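ChrR-like cupin domain-containing protein (Ralstonia eutropha JMP134, PDB 3EBR) is of unknown function but has the ChrR-like cupin beta-barrel domain, a fold that in many relatives holds a metal ion. Local coordinates at residues 63-69 with 84-90; 115-119 with 129-133; 31-36 with 136-140; 55-61 with 92-98. All blocks are in the same frame, centred on the assembly; numbering follows the deposited sequence. Where two conformers were deposited one is given.

Interaction 1 of 4, residues 63-69 with 84-90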
loop_
_atom_site.group_PDB
_atom_site.type_symbol
_atom_site.label_atom_id
_atom_site.label_comp_id
_atom_site.label_asym_id
_atom_site.label_seq_id
_atom_site.Cartn_x
_atom_site.Cartn_y
_atom_site.Cartn_z
ATOM N N THR A 63 4.461 -4.677 6.969
ATOM C CA THR A 63 3.506 -5.726 7.305
ATOM C C THR A 63 3.919 -7.054 6.704
ATOM O O THR A 63 4.817 -7.111 5.857
ATOM C CB THR A 63 2.115 -5.367 6.785
ATOM O OG1 THR A 63 2.189 -5.163 5.375
ATOM C CG2 THR A 63 1.609 -4.096 7.442
ATOM N N VAL A 64 3.282 -8.118 7.187
ATOM C CA VAL A 64 3.483 -9.472 6.702
ATOM C C VAL A 64 2.135 -10.192 6.752
ATOM O O VAL A 64 1.509 -10.210 7.807
ATOM C CB VAL A 64 4.483 -10.307 7.530
ATOM C CG1 VAL A 64 4.657 -11.693 6.902
ATOM C CG2 VAL A 64 5.822 -9.643 7.616
ATOM N N ILE A 65 1.669 -10.714 5.619
ATOM C CA ILE A 65 0.448 -11.499 5.538
ATOM C C ILE A 65 0.962 -12.929 5.367
ATOM O O ILE A 65 1.722 -13.177 4.432
ATOM C CB ILE A 65 -0.418 -11.128 4.349
ATOM C CG1 ILE A 65 -0.927 -9.684 4.477
ATOM C CG2 ILE A 65 -1.601 -12.108 4.227
ATOM C CD1 ILE A 65 -1.686 -9.192 3.270
ATOM N N VAL A 66 0.594 -13.845 6.264
ATOM C CA VAL A 66 1.026 -15.232 6.183
ATOM C C VAL A 66 -0.167 -16.182 6.103
ATOM O O VAL A 66 -0.998 -16.174 7.005
ATOM C CB VAL A 66 1.873 -15.672 7.406
ATOM C CG1 VAL A 66 2.335 -17.100 7.209
ATOM C CG2 VAL A 66 3.075 -14.770 7.622
ATOM N N TYR A 67 -0.256 -16.948 5.007
ATOM C CA TYR A 67 -1.258 -17.983 4.809
ATOM C C TYR A 67 -0.500 -19.315 4.951
ATOM O O TYR A 67 0.421 -19.590 4.177
ATOM C CB TYR A 67 -1.950 -17.902 3.457
ATOM C CG TYR A 67 -2.844 -19.098 3.217
ATOM C CD1 TYR A 67 -4.055 -19.222 3.885
ATOM C CD2 TYR A 67 -2.464 -20.120 2.348
ATOM C CE1 TYR A 67 -4.882 -20.338 3.689
ATOM C CE2 TYR A 67 -3.280 -21.243 2.150
ATOM C CZ TYR A 67 -4.488 -21.336 2.816
ATOM O OH TYR A 67 -5.289 -22.424 2.612
ATOM N N THR A 68 -0.910 -20.142 5.907
ATOM C CA THR A 68 -0.261 -21.426 6.172
ATOM C C THR A 68 -0.824 -22.493 5.239
ATOM O O THR A 68 -1.997 -22.872 5.350
ATOM C CB THR A 68 -0.462 -21.820 7.636
ATOM O OG1 THR A 68 -0.009 -20.739 8.460
ATOM C CG2 THR A 68 0.292 -23.108 7.979
ATOM N N VAL A 69 0.018 -22.968 4.322
ATOM C CA VAL A 69 -0.380 -23.979 3.332
ATOM C C VAL A 69 -0.451 -25.324 4.056
ATOM O O VAL A 69 -1.424 -26.061 3.880
ATOM C CB VAL A 69 0.550 -23.975 2.110
ATOM C CG1 VAL A 69 0.105 -25.003 1.102
ATOM C CG2 VAL A 69 0.538 -22.596 1.465
ATOM N N ALA A 84 -2.752 -25.015 9.351
ATOM C CA ALA A 84 -2.979 -24.994 7.904
ATOM C C ALA A 84 -4.376 -24.423 7.667
ATOM O O ALA A 84 -5.314 -24.788 8.377
ATOM C CB ALA A 84 -2.862 -26.372 7.311
ATOM N N GLY A 85 -4.491 -23.493 6.719
ATOM C CA GLY A 85 -5.756 -22.814 6.417
ATOM C C GLY A 85 -5.979 -21.514 7.188
ATOM O O GLY A 85 -6.998 -20.849 6.976
ATOM N N SER A 86 -5.041 -21.141 8.070
ATOM C CA SER A 86 -5.139 -19.915 8.854
ATOM C C SER A 86 -4.442 -18.781 8.131
ATOM O O SER A 86 -3.705 -19.011 7.169
ATOM C CB SER A 86 -4.490 -20.091 10.223
ATOM O OG SER A 86 -3.100 -20.307 10.106
ATOM N N VAL A 87 -4.712 -17.566 8.610
ATOM C CA VAL A 87 -4.126 -16.330 8.110
ATOM C C VAL A 87 -3.597 -15.537 9.300
ATOM O O VAL A 87 -4.347 -15.302 10.246
ATOM C CB VAL A 87 -5.124 -15.443 7.326
ATOM C CG1 VAL A 87 -4.483 -14.086 6.965
ATOM C CG2 VAL A 87 -5.578 -16.138 6.085
ATOM N N VAL A 88 -2.309 -15.190 9.267
ATOM C CA VAL A 88 -1.657 -14.370 10.291
ATOM C C VAL A 88 -1.315 -13.028 9.626
ATOM O O VAL A 88 -0.812 -13.025 8.511
ATOM C CB VAL A 88 -0.385 -15.022 10.878
ATOM C CG1 VAL A 88 0.346 -14.043 11.811
ATOM C CG2 VAL A 88 -0.722 -16.304 11.609
ATOM N N TYR A 89 -1.605 -11.916 10.304
ATOM C CA TYR A 89 -1.326 -10.573 9.804
ATOM C C TYR A 89 -0.414 -9.860 10.807
ATOM O O TYR A 89 -0.895 -9.400 11.842
ATOM C CB TYR A 89 -2.634 -9.790 9.587
ATOM C CG TYR A 89 -2.507 -8.560 8.669
ATOM C CD1 TYR A 89 -1.875 -7.369 9.094
ATOM C CD2 TYR A 89 -3.064 -8.579 7.376
ATOM C CE1 TYR A 89 -1.773 -6.254 8.241
ATOM C CE2 TYR A 89 -2.970 -7.472 6.525
ATOM C CZ TYR A 89 -2.316 -6.320 6.960
ATOM O OH TYR A 89 -2.249 -5.243 6.110
ATOM N N GLU A 90 0.897 -9.818 10.521
ATOM C CA GLU A 90 1.863 -9.122 11.369
ATOM C C GLU A 90 1.811 -7.613 11.016
ATOM O O GLU A 90 1.788 -7.266 9.832
ATOM C CB GLU A 90 3.320 -9.597 11.203
ATOM C CG GLU A 90 3.689 -11.099 11.216
ATOM C CD GLU A 90 5.242 -11.336 11.256
ATOM O OE1 GLU A 90 5.937 -10.778 12.124
ATOM O OE2 GLU A 90 5.769 -12.180 10.493
#
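Val64, Val66 and Val88 all have chi1 near t, and they share one face of an antiparallel strand pair. Val66 CB lies 4.2 Å from Val88 CB. Glu90 joins this face with chi1 m. Its OE2 passes 3.7 Å from Val64 CB, and the carboxylate runs on toward Tyr75, to which OE2 makes a weak hydrogen bond. On the other face sit Ile65, Tyr67, Val87 and Tyr89. Ile65 has chi1 m, which puts its CG1 3.6 Å from Tyr89 CE2. Tyr67 and Tyr89 both have chi1 t, and their rings lean toward the opposite strand. Val87 CG2 meets the edge of the Tyr67 ring, 4.1 Å from CD1. Strand 87-90 is the outermost strand, within this chain, of a six-stranded antiparallel sheet of the cupin beta-barrel, and strand 64-70 is its neighbour. Val64-Glu90 and Val66-Val88 are hydrogen-bonded pairs. Val66 N to Val88 O and Val88 N to Val66 O are both 2.8 Å. The ladder continues into the loop, where Gly85 N donates to Thr68 O at 2.9 Å. Gly85 has a positive phi of 92°, and a CB there would jam against the preceding carbonyl. Thr68 (m) accepts a hydrogen bond at OG1 from Trp73 NE1, and Ser86 (p) bonds His83 O through OG. Strand 87-90 pairs with a strand of the second subunit, and Phe111 of the second subunit stacks on the Tyr67 ring.

Interaction 2 of 4, residues 115-119 with 129-133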
loop_
_atom_site.group_PDB
_atom_site.type_symbol
_atom_site.label_atom_id
_atom_site.label_comp_id
_atom_site.label_asym_id
_atom_site.label_seq_id
_atom_site.Cartn_x
_atom_site.Cartn_y
_atom_site.Cartn_z
ATOM N N ALA A 115 6.076 -6.855 3.262
ATOM C CA ALA A 115 6.307 -5.480 2.852
ATOM C C ALA A 115 7.368 -4.930 3.792
ATOM O O ALA A 115 7.167 -4.973 4.986
ATOM C CB ALA A 115 5.044 -4.673 2.966
ATOM N N GLY A 116 8.489 -4.443 3.267
ATOM C CA GLY A 116 9.573 -3.880 4.081
ATOM C C GLY A 116 10.683 -4.877 4.361
ATOM O O GLY A 116 10.683 -5.995 3.820
ATOM N N GLU A 117 11.598 -4.481 5.246
ATOM C CA GLU A 117 12.761 -5.290 5.596
ATOM C C GLU A 117 12.579 -6.076 6.878
ATOM O O GLU A 117 11.801 -5.676 7.734
ATOM C CB GLU A 117 13.985 -4.394 5.761
ATOM C CG GLU A 117 14.227 -3.468 4.590
ATOM C CD GLU A 117 15.571 -2.782 4.628
ATOM O OE1 GLU A 117 16.213 -2.700 5.701
ATOM O OE2 GLU A 117 15.980 -2.298 3.565
ATOM N N LEU A 118 13.316 -7.188 6.979
ATOM C CA LEU A 118 13.353 -8.087 8.138
ATOM C C LEU A 118 14.722 -7.887 8.790
ATOM O O LEU A 118 15.722 -8.323 8.229
ATOM C CB LEU A 118 13.159 -9.552 7.732
ATOM C CG LEU A 118 11.802 -10.016 7.200
ATOM C CD1 LEU A 118 11.905 -11.427 6.639
ATOM C CD2 LEU A 118 10.762 -9.965 8.287
ATOM N N LEU A 119 14.761 -7.221 9.943
ATOM C CA LEU A 119 15.994 -6.954 10.696
ATOM C C LEU A 119 16.162 -8.050 11.751
ATOM O O LEU A 119 15.449 -8.049 12.746
ATOM C CB LEU A 119 15.930 -5.565 11.341
ATOM C CG LEU A 119 15.672 -4.371 10.406
ATOM C CD1 LEU A 119 15.464 -3.094 11.219
ATOM C CD2 LEU A 119 16.798 -4.197 9.398
ATOM N N ALA A 129 21.555 -9.245 10.946
ATOM C CA ALA A 129 21.286 -9.455 9.525
ATOM C C ALA A 129 20.039 -8.714 9.103
ATOM O O ALA A 129 19.164 -8.454 9.929
ATOM C CB ALA A 129 21.118 -10.935 9.240
ATOM N N VAL A 130 19.983 -8.368 7.818
ATOM C CA VAL A 130 18.853 -7.675 7.219
ATOM C C VAL A 130 18.472 -8.389 5.931
ATOM O O VAL A 130 19.357 -8.710 5.139
ATOM C CB VAL A 130 19.161 -6.215 6.879
ATOM C CG1 VAL A 130 17.930 -5.558 6.274
ATOM C CG2 VAL A 130 19.594 -5.463 8.112
ATOM N N GLU A 131 17.183 -8.688 5.766
ATOM C CA GLU A 131 16.649 -9.294 4.549
ATOM C C GLU A 131 15.658 -8.320 3.962
ATOM O O GLU A 131 14.774 -7.833 4.672
ATOM C CB GLU A 131 15.996 -10.654 4.779
ATOM C CG GLU A 131 17.000 -11.772 4.937
ATOM C CD GLU A 131 17.808 -12.002 3.686
ATOM O OE1 GLU A 131 17.193 -12.121 2.609
ATOM O OE2 GLU A 131 19.057 -12.055 3.796
ATOM N N ASN A 132 15.820 -8.059 2.666
ATOM C CA ASN A 132 14.990 -7.137 1.937
ATOM C C ASN A 132 14.873 -7.594 0.501
ATOM O O ASN A 132 15.341 -8.687 0.175
ATOM C CB ASN A 132 15.586 -5.727 2.095
ATOM C CG ASN A 132 17.029 -5.608 1.632
ATOM O OD1 ASN A 132 17.552 -6.410 0.857
ATOM N ND2 ASN A 132 17.681 -4.568 2.117
ATOM N N TRP A 133 14.263 -6.771 -0.348
ATOM C CA TRP A 133 14.117 -7.109 -1.761
ATOM C C TRP A 133 15.480 -7.282 -2.459
ATOM O O TRP A 133 15.577 -8.083 -3.387
ATOM C CB TRP A 133 13.256 -6.063 -2.516
ATOM C CG TRP A 133 13.908 -4.760 -2.815
ATOM C CD1 TRP A 133 13.814 -3.608 -2.099
ATOM C CD2 TRP A 133 14.752 -4.474 -3.934
ATOM N NE1 TRP A 133 14.554 -2.619 -2.699
ATOM C CE2 TRP A 133 15.142 -3.123 -3.829
ATOM C CE3 TRP A 133 15.221 -5.234 -5.018
ATOM C CZ2 TRP A 133 15.990 -2.510 -4.764
ATOM C CZ3 TRP A 133 16.073 -4.632 -5.945
ATOM C CH2 TRP A 133 16.443 -3.280 -5.817
#
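Two backbone hydrogen bonds set the register of this antiparallel pair. Leu118 N donates to Glu131 O at 2.8 Å, and Glu131 N donates to Leu118 O at 2.9 Å. Leu118-Glu131 is thus a hydrogen-bonded pair, and Leu119-Val130 is the adjacent non-hydrogen-bonded one. Three CA-H...O contacts support the ladder, the shortest being Glu117 CA to Glu131 O and Val130 CA to Leu118 O, both 3.4 Å. Among polar side chains, Asn132 ND2 donates to Glu117 OE2 at 3.2 Å. That same OE2 is also bonded to Ser93 OG and His59 NE2 of the third subunit, so the link continues across the interface. Asn132 is the N-cap of helix 133-146. Apolar contact comes from Leu119 CD2, 3.3 Å from Val130 CG2. Leu118 and Glu131 share the other face, with their CB atoms 4.2 Å apart. Beyond its CB, Glu131 leads away, and its OE1 bonds Thr135 OG1 and forms a salt bridge with Arg139. The two strands, 118-121 and 127-131, make a beta hairpin. Strand 127-131 is outermost in its five-stranded sheet within the chain, strand 118-121 lies against strand 58-60, and helix 133-146 follows the hairpin after Asn132.

Interaction 3 of 4, residues 31-36 with 136-140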
loop_
_atom_site.group_PDB
_atom_site.type_symbol
_atom_site.label_atom_id
_atom_site.label_comp_id
_atom_site.label_asym_id
_atom_site.label_seq_id
_atom_site.Cartn_x
_atom_site.Cartn_y
_atom_site.Cartn_z
ATOM N N VAL A 31 13.106 -21.481 0.255
ATOM C CA VAL A 31 12.312 -20.322 -0.159
ATOM C C VAL A 31 12.067 -20.407 -1.666
ATOM O O VAL A 31 12.887 -20.973 -2.380
ATOM C CB VAL A 31 13.018 -18.983 0.205
ATOM C CG1 VAL A 31 14.387 -18.875 -0.474
ATOM C CG2 VAL A 31 12.145 -17.759 -0.137
ATOM N N LYS A 32 10.920 -19.906 -2.127
ATOM C CA LYS A 32 10.572 -19.853 -3.550
ATOM C C LYS A 32 10.089 -18.422 -3.783
ATOM O O LYS A 32 9.127 -18.004 -3.147
ATOM C CB LYS A 32 9.511 -20.894 -3.923
ATOM C CG LYS A 32 9.082 -20.877 -5.419
ATOM C CD LYS A 32 8.013 -21.903 -5.782
ATOM C CE LYS A 32 8.542 -23.321 -5.800
ATOM N NZ LYS A 32 7.467 -24.317 -6.107
ATOM N N TYR A 33 10.754 -17.684 -4.674
ATOM C CA TYR A 33 10.399 -16.289 -4.978
ATOM C C TYR A 33 9.432 -16.153 -6.157
ATOM O O TYR A 33 9.720 -16.645 -7.251
ATOM C CB TYR A 33 11.662 -15.458 -5.262
ATOM C CG TYR A 33 12.556 -15.344 -4.057
ATOM C CD1 TYR A 33 12.268 -14.421 -3.058
ATOM C CD2 TYR A 33 13.684 -16.155 -3.904
ATOM C CE1 TYR A 33 13.064 -14.306 -1.935
ATOM C CE2 TYR A 33 14.497 -16.039 -2.778
ATOM C CZ TYR A 33 14.173 -15.107 -1.803
ATOM O OH TYR A 33 14.922 -14.972 -0.675
ATOM N N PHE A 34 8.298 -15.488 -5.914
ATOM C CA PHE A 34 7.270 -15.210 -6.931
ATOM C C PHE A 34 7.293 -13.760 -7.401
ATOM O O PHE A 34 7.058 -13.508 -8.577
ATOM C CB PHE A 34 5.871 -15.559 -6.418
ATOM C CG PHE A 34 5.635 -17.031 -6.285
ATOM C CD1 PHE A 34 5.150 -17.762 -7.363
ATOM C CD2 PHE A 34 5.911 -17.692 -5.102
ATOM C CE1 PHE A 34 4.928 -19.123 -7.261
ATOM C CE2 PHE A 34 5.693 -19.060 -4.991
ATOM C CZ PHE A 34 5.198 -19.777 -6.074
ATOM N N LYS A 35 7.524 -12.812 -6.493
ATOM C CA LYS A 35 7.564 -11.407 -6.847
ATOM C C LYS A 35 8.560 -10.723 -5.915
ATOM O O LYS A 35 8.666 -11.116 -4.770
ATOM C CB LYS A 35 6.165 -10.803 -6.687
ATOM C CG LYS A 35 5.811 -9.685 -7.656
ATOM C CD LYS A 35 5.579 -10.308 -9.044
ATOM C CE LYS A 35 5.252 -9.316 -10.094
ATOM N NZ LYS A 35 5.270 -9.989 -11.429
ATOM N N ILE A 36 9.329 -9.763 -6.427
ATOM C CA ILE A 36 10.318 -9.013 -5.655
ATOM C C ILE A 36 10.199 -7.566 -6.121
ATOM O O ILE A 36 10.921 -7.151 -6.999
ATOM C CB ILE A 36 11.762 -9.567 -5.836
ATOM C CG1 ILE A 36 11.875 -11.037 -5.404
ATOM C CG2 ILE A 36 12.751 -8.725 -5.041
ATOM C CD1 ILE A 36 13.299 -11.621 -5.512
ATOM N N SER A 136 16.911 -10.593 -1.397
ATOM C CA SER A 136 16.026 -11.578 -2.037
ATOM C C SER A 136 16.388 -11.758 -3.514
ATOM O O SER A 136 16.468 -12.889 -4.026
ATOM C CB SER A 136 14.571 -11.126 -1.943
ATOM O OG SER A 136 14.140 -11.019 -0.602
HETATM N N MSE A 137 16.593 -10.629 -4.189
HETATM C CA MSE A 137 16.976 -10.605 -5.591
HETATM C C MSE A 137 18.379 -11.187 -5.785
HETATM O O MSE A 137 18.584 -11.941 -6.740
HETATM C CB MSE A 137 16.910 -9.164 -6.134
HETATM C CG MSE A 137 17.177 -8.994 -7.624
HETATM SE SE MSE A 137 15.820 -9.849 -8.714
HETATM C CE MSE A 137 14.347 -8.515 -8.470
ATOM N N ASP A 138 19.327 -10.815 -4.910
ATOM C CA ASP A 138 20.707 -11.329 -4.965
ATOM C C ASP A 138 20.703 -12.841 -4.862
ATOM O O ASP A 138 21.338 -13.498 -5.672
ATOM C CB ASP A 138 21.623 -10.752 -3.858
ATOM C CG ASP A 138 22.028 -9.280 -4.085
ATOM O OD1 ASP A 138 21.719 -8.675 -5.140
ATOM O OD2 ASP A 138 22.696 -8.727 -3.183
ATOM N N ARG A 139 19.964 -13.376 -3.892
ATOM C CA ARG A 139 19.849 -14.824 -3.698
ATOM C C ARG A 139 19.201 -15.506 -4.921
ATOM O O ARG A 139 19.732 -16.497 -5.410
ATOM C CB ARG A 139 19.085 -15.114 -2.401
ATOM C CG ARG A 139 18.822 -16.582 -2.080
ATOM C CD ARG A 139 18.075 -16.918 -0.802
ATOM N NE ARG A 139 18.686 -16.408 0.424
ATOM C CZ ARG A 139 18.507 -15.190 0.941
ATOM N NH1 ARG A 139 17.741 -14.262 0.360
ATOM N NH2 ARG A 139 19.130 -14.880 2.067
ATOM N N TYR A 140 18.085 -14.953 -5.407
ATOM C CA TYR A 140 17.384 -15.489 -6.588
ATOM C C TYR A 140 18.306 -15.516 -7.817
ATOM O O TYR A 140 18.444 -16.558 -8.455
ATOM C CB TYR A 140 16.085 -14.709 -6.869
ATOM C CG TYR A 140 15.385 -15.161 -8.135
ATOM C CD1 TYR A 140 14.647 -16.348 -8.163
ATOM C CD2 TYR A 140 15.465 -14.403 -9.311
ATOM C CE1 TYR A 140 14.011 -16.778 -9.336
ATOM C CE2 TYR A 140 14.837 -14.826 -10.486
ATOM C CZ TYR A 140 14.106 -16.009 -10.492
ATOM O OH TYR A 140 13.486 -16.429 -11.651
HETATM O O HOH W 1 14.857 -12.934 1.223
#
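Here the C-terminal helix 133-146 lies on a bulged strand of the cupin barrel. Strand 30-37 turns a corner at Phe34, where Phe34 and Lys35 both face Ile44 in a classic beta bulge. On the helix side, Tyr33 and Ile36 account for most of the strand's contact. The axes of strand 31-33 and helix 136-140 are nearly perpendicular, at 99°, and come within 9.9 Å. Tyr33 lies along the helix surface. Ser136 O sits over one face of its ring, and Arg139 CD lies at the ring edge. Tyr33 CE1 is 3.5 Å from Ser136 CB, and CD2 is 4.1 Å from Tyr140 CB. A water joins the polar ends: it is 2.8 Å from Tyr33 OH and donates to Ser136 OG at 2.7 Å. Ser136 OG also bonds Asn132 O, one turn earlier. Ile36 CD1 rests 3.8 Å from Ser136 CB, and its CG2 is 3.8 Å from CE of Met137, a selenomethionine. Met137 has its CB directed away, but the side chain bends back to Ile36. Arg139 extends past Tyr33 to Ala23 O, forms a salt bridge with Glu131 and makes a cation-pi contact with Phe22. The helix therefore covers strand 30-37 close to strand 20-21, while Thr43 and Thr45 of neighbouring strand 42-49 also touch the contact.

Interaction 4 of 4, residues 55-61 with 92-98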
loop_
_atom_site.group_PDB
_atom_site.type_symbol
_atom_site.label_atom_id
_atom_site.label_comp_id
_atom_site.label_asym_id
_atom_site.label_seq_id
_atom_site.Cartn_x
_atom_site.Cartn_y
_atom_site.Cartn_z
HETATM N N MSE A 55 13.496 -20.428 14.799
HETATM C CA MSE A 55 14.187 -19.479 13.892
HETATM C C MSE A 55 14.550 -18.175 14.584
HETATM O O MSE A 55 14.020 -17.902 15.669
HETATM C CB MSE A 55 13.366 -19.310 12.611
HETATM C CG MSE A 55 13.775 -20.382 11.638
HETATM SE SE MSE A 55 12.792 -20.365 10.080
HETATM C CE MSE A 55 12.995 -18.409 9.394
ATOM N N PRO A 56 15.461 -17.369 13.970
ATOM C CA PRO A 56 15.893 -16.155 14.678
ATOM C C PRO A 56 14.818 -15.106 14.868
ATOM O O PRO A 56 13.887 -15.032 14.069
ATOM C CB PRO A 56 16.995 -15.594 13.767
ATOM C CG PRO A 56 16.635 -16.069 12.444
ATOM C CD PRO A 56 16.138 -17.456 12.657
ATOM N N ARG A 57 14.947 -14.348 15.960
ATOM C CA ARG A 57 14.015 -13.289 16.263
ATOM C C ARG A 57 14.301 -12.185 15.254
ATOM O O ARG A 57 15.468 -11.910 14.944
ATOM C CB ARG A 57 14.155 -12.780 17.698
ATOM C CG ARG A 57 13.073 -11.752 18.092
ATOM C CD ARG A 57 13.013 -11.554 19.598
ATOM N NE ARG A 57 14.305 -11.124 20.142
ATOM C CZ ARG A 57 14.696 -9.874 20.425
ATOM N NH1 ARG A 57 13.897 -8.810 20.290
ATOM N NH2 ARG A 57 15.927 -9.691 20.901
ATOM N N HIS A 58 13.242 -11.614 14.700
ATOM C CA HIS A 58 13.372 -10.543 13.732
ATOM C C HIS A 58 12.424 -9.417 14.072
ATOM O O HIS A 58 11.365 -9.658 14.643
ATOM C CB HIS A 58 13.097 -11.031 12.295
ATOM C CG HIS A 58 11.696 -11.522 12.050
ATOM N ND1 HIS A 58 11.365 -12.859 12.053
ATOM C CD2 HIS A 58 10.549 -10.853 11.770
ATOM C CE1 HIS A 58 10.076 -12.991 11.790
ATOM N NE2 HIS A 58 9.556 -11.788 11.624
ATOM N N HIS A 59 12.848 -8.204 13.736
ATOM C CA HIS A 59 12.073 -6.990 13.865
ATOM C C HIS A 59 11.732 -6.756 12.423
ATOM O O HIS A 59 12.644 -6.839 11.589
ATOM C CB HIS A 59 12.903 -5.832 14.384
ATOM C CG HIS A 59 12.178 -4.521 14.416
ATOM N ND1 HIS A 59 11.632 -3.998 15.568
ATOM C CD2 HIS A 59 11.922 -3.621 13.439
ATOM C CE1 HIS A 59 11.074 -2.833 15.299
ATOM N NE2 HIS A 59 11.233 -2.583 14.014
ATOM N N HIS A 60 10.458 -6.482 12.132
ATOM C CA HIS A 60 10.000 -6.217 10.768
ATOM C C HIS A 60 9.471 -4.780 10.651
ATOM O O HIS A 60 8.661 -4.350 11.475
ATOM C CB HIS A 60 8.959 -7.243 10.326
ATOM C CG HIS A 60 8.545 -7.064 8.908
ATOM N ND1 HIS A 60 9.452 -7.062 7.873
ATOM C CD2 HIS A 60 7.331 -6.909 8.343
ATOM C CE1 HIS A 60 8.817 -6.875 6.735
ATOM N NE2 HIS A 60 7.525 -6.793 6.989
ATOM N N THR A 61 9.924 -4.062 9.614
ATOM C CA THR A 61 9.553 -2.662 9.379
ATOM C C THR A 61 8.163 -2.362 8.792
ATOM O O THR A 61 7.635 -1.276 9.045
ATOM C CB THR A 61 10.635 -1.999 8.478
ATOM O OG1 THR A 61 10.730 -2.700 7.234
ATOM C CG2 THR A 61 12.004 -2.017 9.174
ATOM N N ALA A 92 3.351 -3.433 11.434
ATOM C CA ALA A 92 4.631 -2.682 11.440
ATOM C C ALA A 92 5.389 -2.535 12.782
ATOM O O ALA A 92 4.774 -2.514 13.849
ATOM C CB ALA A 92 4.397 -1.296 10.830
ATOM N N SER A 93 6.723 -2.487 12.670
ATOM C CA SER A 93 7.690 -2.310 13.771
ATOM C C SER A 93 7.474 -3.193 15.011
ATOM O O SER A 93 7.495 -2.712 16.134
ATOM C CB SER A 93 7.722 -0.821 14.154
ATOM O OG SER A 93 7.965 -0.035 12.998
ATOM N N THR A 94 7.256 -4.478 14.777
ATOM C CA THR A 94 7.035 -5.468 15.834
ATOM C C THR A 94 8.107 -6.556 15.726
ATOM O O THR A 94 8.661 -6.784 14.638
ATOM C CB THR A 94 5.617 -6.041 15.758
ATOM O OG1 THR A 94 5.403 -6.597 14.462
ATOM C CG2 THR A 94 4.594 -4.936 16.010
ATOM N N ARG A 95 8.373 -7.216 16.861
ATOM C CA ARG A 95 9.396 -8.265 16.993
ATOM C C ARG A 95 8.771 -9.637 17.215
ATOM O O ARG A 95 7.854 -9.774 18.026
ATOM C CB ARG A 95 10.365 -7.881 18.114
ATOM C CG ARG A 95 11.191 -6.672 17.716
ATOM C CD ARG A 95 12.001 -6.074 18.819
ATOM N NE ARG A 95 12.716 -4.891 18.325
ATOM C CZ ARG A 95 13.434 -4.044 19.069
ATOM N NH1 ARG A 95 13.610 -4.220 20.388
ATOM N NH2 ARG A 95 14.012 -3.000 18.466
ATOM N N HIS A 96 9.262 -10.636 16.476
ATOM C CA HIS A 96 8.757 -12.009 16.529
ATOM C C HIS A 96 9.817 -13.082 16.350
ATOM O O HIS A 96 10.720 -12.910 15.533
ATOM C CB HIS A 96 7.747 -12.216 15.415
ATOM C CG HIS A 96 6.497 -11.430 15.586
ATOM N ND1 HIS A 96 6.227 -10.309 14.838
ATOM C CD2 HIS A 96 5.486 -11.546 16.481
ATOM C CE1 HIS A 96 5.078 -9.794 15.232
ATOM N NE2 HIS A 96 4.605 -10.524 16.229
ATOM N N THR A 97 9.634 -14.204 17.056
ATOM C CA THR A 97 10.513 -15.366 17.023
ATOM C C THR A 97 9.658 -16.526 16.494
ATOM O O THR A 97 8.984 -17.202 17.282
ATOM C CB THR A 97 11.069 -15.697 18.408
ATOM O OG1 THR A 97 11.763 -14.562 18.909
ATOM C CG2 THR A 97 12.028 -16.882 18.330
ATOM N N PRO A 98 9.657 -16.751 15.165
ATOM C CA PRO A 98 8.829 -17.840 14.654
ATOM C C PRO A 98 9.443 -19.190 14.973
ATOM O O PRO A 98 10.670 -19.313 15.062
ATOM C CB PRO A 98 8.831 -17.603 13.146
ATOM C CG PRO A 98 10.139 -16.965 12.883
ATOM C CD PRO A 98 10.401 -16.090 14.076
#
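His59 lies with one face of its imidazole over Thr94 O, and Arg95 NE meets the ring edge. Arg95 NE donates to His59 ND1 at 3.1 Å. The other ring nitrogen, NE2, bonds Glu117 of the third subunit, which also takes Ser93 OG. Arg57 and Arg95 run side by side, with NH1 of Arg57 3.6 Å from CD of Arg95. Both form long, weak ion pairs with Asp125. The backbones are antiparallel. His58 N to His96 O and His96 N to His58 O are both 3.0 Å, and His60 N reaches Thr94 O at 3.1 Å. Ser93 and Thr94 both face His60 in a G1 beta bulge, and Ser93 takes positive phi and psi of 47° each. At the other end, Met55, a selenomethionine, donates from its N to Pro98 O at 3.0 Å, and its CB is 4.0 Å from Pro98 CG. The face opposite His59 and Arg95 carries His58, His60 and His96. His58 has His96 O over one face of its ring, and its NE2 is 4.2 Å from His96 CB. His96 reaches on to His78 through NE2. His60 in this conformer is turned to Thr63 O. In many cupins, histidines on two such neighbouring strands hold a metal ion inside the barrel. His58 and His96, with the Glu90 carboxylate beside them, are consistent with such a site, although no metal lies among these coordinates.

Overall arrangement
From the N terminus, residues 31-36 open interaction 3, which closes only at the helix residues 136-140. All the other contacts lie inside that loop. Interaction 4 opens at 55-61, and interaction 1 opens directly after it at 63-69. Interaction 1 closes first, at 84-90, so it is nested within interaction 4, which closes at 92-98. Interaction 2, 115-119 with 129-133, follows in series. No two loops cross. Interaction 1 lies in the six-stranded sheet, which strand 30-37 of interaction 3 also joins. Interactions 4 and 2 share the five-stranded sheet. Glu90 brings interactions 1 and 4 together, and the Glu131-Arg139 salt bridge joins interactions 2 and 3.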